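PDB 1M72: caspase-1 subunit p19/18 from Spodoptera frugiperda, which acts as a cysteine protease of apoptosis, probably working in the caspase activation cascade that executes cell death. Local coordinates for residues K143-Q148 and F182-S187. Sequence-based numbering, arbitrary orientation.
Sequences KLFFIQ and FLIAFS
Ile-147 lays its CD1 methyl over one face of the Phe-186 ring, 3.6 Å from the ring centroid, in a CH-pi contact; Ile-147 CG1, anti to the carbonyl carbon (chi1 -59°), carries CD1 out alongside the Phe-186 side chain. On the same sheet face, at the other end, the Lys-143 chain bends so that CE sits over the Phe-182 ring, 3.5 Å from its CE2, while NZ is hydrogen-bonded to Lys-141 O and Leu-138 O. The Phe-182 ring also meets Phe-145, whose CE1 lies 3.6 Å from Phe-182 CD1. The opposite face is aliphatic and aromatic: Leu-144 CD2 against Leu-183 CB, and Phe-146 CD2 against Ala-185 CB at 3.7 Å. Strands 143-148 and 182-186 are parallel neighbours in the central sheet of the caspase fold, joined by five backbone hydrogen bonds with N-H donors taken alternately from the two segments, from Leu-183 N to Lys-143 O (3.0 Å) through to Ser-187 N to Ile-147 O (2.9 Å). Trp-127 packs on the face with Ile-147 and Phe-186, helix 221-235 on that with Phe-146 and Leu-183. Beyond the last bond, Ser-187 OG and Gln-148 NE2 are both hydrogen-bonded to Ser-194 OG, and NE2 also to an acidic side chain of the bound peptide; the Gln-148 side chain lies about 6 Å from that of Cys-150, probably the catalytic cysteine.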
ATOM      1  N   LYS C 143     -13.430   2.623  -1.654  1.00 22.75           N
ATOM      2  CA  LYS C 143     -13.591   1.522  -2.606  1.00 21.76           C
ATOM      3  C   LYS C 143     -12.516   0.489  -2.228  1.00 21.21           C
ATOM      4  O   LYS C 143     -11.317   0.712  -2.404  1.00 19.33           O
ATOM      5  CB  LYS C 143     -13.431   2.074  -4.042  1.00 21.73           C
ATOM      6  CG  LYS C 143     -14.502   3.144  -4.333  1.00 20.74           C
ATOM      7  CD  LYS C 143     -14.180   4.017  -5.524  1.00 21.05           C
ATOM      8  CE  LYS C 143     -13.317   5.215  -5.125  1.00 17.42           C
ATOM      9  NZ  LYS C 143     -14.153   6.348  -4.581  1.00 21.11           N
ATOM     10  N   LEU C 144     -12.980  -0.631  -1.685  1.00 20.29           N
ATOM     11  CA  LEU C 144     -12.131  -1.712  -1.190  1.00 21.66           C
ATOM     12  C   LEU C 144     -11.951  -2.945  -2.093  1.00 20.39           C
ATOM     13  O   LEU C 144     -12.908  -3.500  -2.654  1.00 19.36           O
ATOM     14  CB  LEU C 144     -12.646  -2.153   0.192  1.00 16.63           C
ATOM     15  CG  LEU C 144     -13.214  -1.006   1.052  1.00 24.24           C
ATOM     16  CD1 LEU C 144     -13.846  -1.548   2.329  1.00 25.78           C
ATOM     17  CD2 LEU C 144     -12.116  -0.016   1.415  1.00 26.90           C
ATOM     18  N   PHE C 145     -10.702  -3.392  -2.186  1.00 21.07           N
ATOM     19  CA  PHE C 145     -10.389  -4.536  -3.015  1.00 20.09           C
ATOM     20  C   PHE C 145      -9.533  -5.534  -2.262  1.00 21.68           C
ATOM     21  O   PHE C 145      -8.486  -5.176  -1.725  1.00 19.53           O
ATOM     22  CB  PHE C 145      -9.690  -4.075  -4.303  1.00 16.35           C
ATOM     23  CG  PHE C 145     -10.558  -3.185  -5.143  1.00 21.25           C
ATOM     24  CD1 PHE C 145     -10.703  -1.830  -4.824  1.00 20.32           C
ATOM     25  CD2 PHE C 145     -11.341  -3.718  -6.167  1.00 20.74           C
ATOM     26  CE1 PHE C 145     -11.615  -1.016  -5.487  1.00 21.08           C
ATOM     27  CE2 PHE C 145     -12.260  -2.922  -6.846  1.00 25.74           C
ATOM     28  CZ  PHE C 145     -12.407  -1.569  -6.507  1.00 21.47           C
ATOM     29  N   PHE C 146      -9.984  -6.789  -2.225  1.00 20.96           N
ATOM     30  CA  PHE C 146      -9.228  -7.816  -1.548  1.00 22.54           C
ATOM     31  C   PHE C 146      -8.896  -8.917  -2.519  1.00 23.55           C
ATOM     32  O   PHE C 146      -9.780  -9.475  -3.174  1.00 22.63           O
ATOM     33  CB  PHE C 146     -10.007  -8.353  -0.359  1.00 22.71           C
ATOM     34  CG  PHE C 146     -10.205  -7.341   0.702  1.00 23.02           C
ATOM     35  CD1 PHE C 146     -11.292  -6.451   0.642  1.00 19.77           C
ATOM     36  CD2 PHE C 146      -9.297  -7.235   1.743  1.00 23.44           C
ATOM     37  CE1 PHE C 146     -11.460  -5.470   1.615  1.00 19.75           C
ATOM     38  CE2 PHE C 146      -9.446  -6.248   2.739  1.00 21.58           C
ATOM     39  CZ  PHE C 146     -10.541  -5.357   2.672  1.00 19.70           C
ATOM     40  N   ILE C 147      -7.611  -9.236  -2.606  1.00 20.95           N
ATOM     41  CA  ILE C 147      -7.201 -10.248  -3.550  1.00 19.26           C
ATOM     42  C   ILE C 147      -6.434 -11.402  -2.966  1.00 19.75           C
ATOM     43  O   ILE C 147      -5.323 -11.233  -2.418  1.00 21.45           O
ATOM     44  CB  ILE C 147      -6.360  -9.603  -4.674  1.00 22.20           C
ATOM     45  CG1 ILE C 147      -7.203  -8.527  -5.371  1.00 21.45           C
ATOM     46  CG2 ILE C 147      -5.899 -10.668  -5.682  1.00 16.35           C
ATOM     47  CD1 ILE C 147      -6.394  -7.548  -6.010  1.00 25.54           C
ATOM     48  N   GLN C 148      -7.039 -12.584  -3.039  1.00 20.67           N
ATOM     49  CA  GLN C 148      -6.348 -13.805  -2.584  1.00 19.21           C
ATOM     50  C   GLN C 148      -5.925 -14.503  -3.890  1.00 18.42           C
ATOM     51  O   GLN C 148      -6.764 -15.013  -4.610  1.00 16.31           O
ATOM     52  CB  GLN C 148      -7.275 -14.697  -1.779  1.00 13.85           C
ATOM     53  CG  GLN C 148      -6.713 -16.123  -1.454  1.00 11.59           C
ATOM     54  CD  GLN C 148      -5.316 -16.087  -0.875  1.00 15.03           C
ATOM     55  OE1 GLN C 148      -5.013 -15.326   0.056  1.00 19.90           O
ATOM     56  NE2 GLN C 148      -4.448 -16.912  -1.421  1.00 14.91           N
ATOM     57  N   PHE C 182      -9.008   4.540  -2.654  1.00 21.40           N
ATOM     58  CA  PHE C 182      -8.958   3.128  -2.978  1.00 23.53           C
ATOM     59  C   PHE C 182      -8.070   2.476  -1.920  1.00 24.13           C
ATOM     60  O   PHE C 182      -7.074   3.075  -1.453  1.00 23.57           O
ATOM     61  CB  PHE C 182      -8.332   2.881  -4.378  1.00 20.38           C
ATOM     62  CG  PHE C 182      -9.263   3.176  -5.529  1.00 22.39           C
ATOM     63  CD1 PHE C 182      -9.934   2.128  -6.199  1.00 20.39           C
ATOM     64  CD2 PHE C 182      -9.494   4.502  -5.936  1.00 18.52           C
ATOM     65  CE1 PHE C 182     -10.837   2.393  -7.261  1.00 20.54           C
ATOM     66  CE2 PHE C 182     -10.381   4.782  -6.993  1.00 22.20           C
ATOM     67  CZ  PHE C 182     -11.067   3.718  -7.666  1.00 19.39           C
ATOM     68  N   LEU C 183      -8.459   1.266  -1.546  1.00 22.35           N
ATOM     69  CA  LEU C 183      -7.698   0.451  -0.641  1.00 20.91           C
ATOM     70  C   LEU C 183      -7.590  -0.871  -1.390  1.00 19.63           C
ATOM     71  O   LEU C 183      -8.604  -1.492  -1.728  1.00 16.85           O
ATOM     72  CB  LEU C 183      -8.428   0.225   0.661  1.00 25.61           C
ATOM     73  CG  LEU C 183      -7.702  -0.729   1.635  1.00 25.33           C
ATOM     74  CD1 LEU C 183      -6.362  -0.163   1.967  1.00 20.19           C
ATOM     75  CD2 LEU C 183      -8.557  -0.916   2.895  1.00 22.12           C
ATOM     76  N   ILE C 184      -6.364  -1.307  -1.639  1.00 18.38           N
ATOM     77  CA  ILE C 184      -6.167  -2.529  -2.382  1.00 20.24           C
ATOM     78  C   ILE C 184      -5.249  -3.435  -1.601  1.00 21.48           C
ATOM     79  O   ILE C 184      -4.006  -3.200  -1.500  1.00 18.85           O
ATOM     80  CB  ILE C 184      -5.556  -2.246  -3.817  1.00 21.60           C
ATOM     81  CG1 ILE C 184      -6.497  -1.347  -4.620  1.00 18.02           C
ATOM     82  CG2 ILE C 184      -5.331  -3.593  -4.576  1.00 18.59           C
ATOM     83  CD1 ILE C 184      -5.926  -0.880  -5.985  1.00 19.01           C
ATOM     84  N   ALA C 185      -5.882  -4.486  -1.078  1.00 20.62           N
ATOM     85  CA  ALA C 185      -5.206  -5.480  -0.268  1.00 21.18           C
ATOM     86  C   ALA C 185      -4.937  -6.824  -0.948  1.00 21.82           C
ATOM     87  O   ALA C 185      -5.863  -7.585  -1.260  1.00 19.76           O
ATOM     88  CB  ALA C 185      -5.961  -5.713   0.992  1.00 19.01           C
ATOM     89  N   PHE C 186      -3.648  -7.093  -1.151  1.00 21.17           N
ATOM     90  CA  PHE C 186      -3.198  -8.362  -1.723  1.00 22.70           C
ATOM     91  C   PHE C 186      -2.712  -9.263  -0.577  1.00 20.43           C
ATOM     92  O   PHE C 186      -2.066  -8.809   0.381  1.00 20.72           O
ATOM     93  CB  PHE C 186      -2.056  -8.154  -2.740  1.00 20.88           C
ATOM     94  CG  PHE C 186      -2.526  -7.989  -4.192  1.00 22.21           C
ATOM     95  CD1 PHE C 186      -2.837  -6.726  -4.708  1.00 22.88           C
ATOM     96  CD2 PHE C 186      -2.579  -9.092  -5.054  1.00 22.86           C
ATOM     97  CE1 PHE C 186      -3.180  -6.558  -6.065  1.00 25.36           C
ATOM     98  CE2 PHE C 186      -2.923  -8.940  -6.418  1.00 23.31           C
ATOM     99  CZ  PHE C 186      -3.218  -7.681  -6.921  1.00 23.99           C
ATOM    100  N   SER C 187      -3.072 -10.530  -0.677  1.00 18.59           N
ATOM    101  CA  SER C 187      -2.694 -11.560   0.282  1.00 17.83           C
ATOM    102  C   SER C 187      -1.188 -11.675   0.404  1.00 19.88           C
ATOM    103  O   SER C 187      -0.669 -12.141   1.404  1.00 19.43           O
ATOM    104  CB  SER C 187      -3.226 -12.927  -0.184  1.00 17.33           C
ATOM    105  OG  SER C 187      -2.708 -13.299  -1.472  1.00 18.50           O
TER
HETATM  106  O   HOH W   1      -2.008 -11.489  -3.280  1.00 37.77           O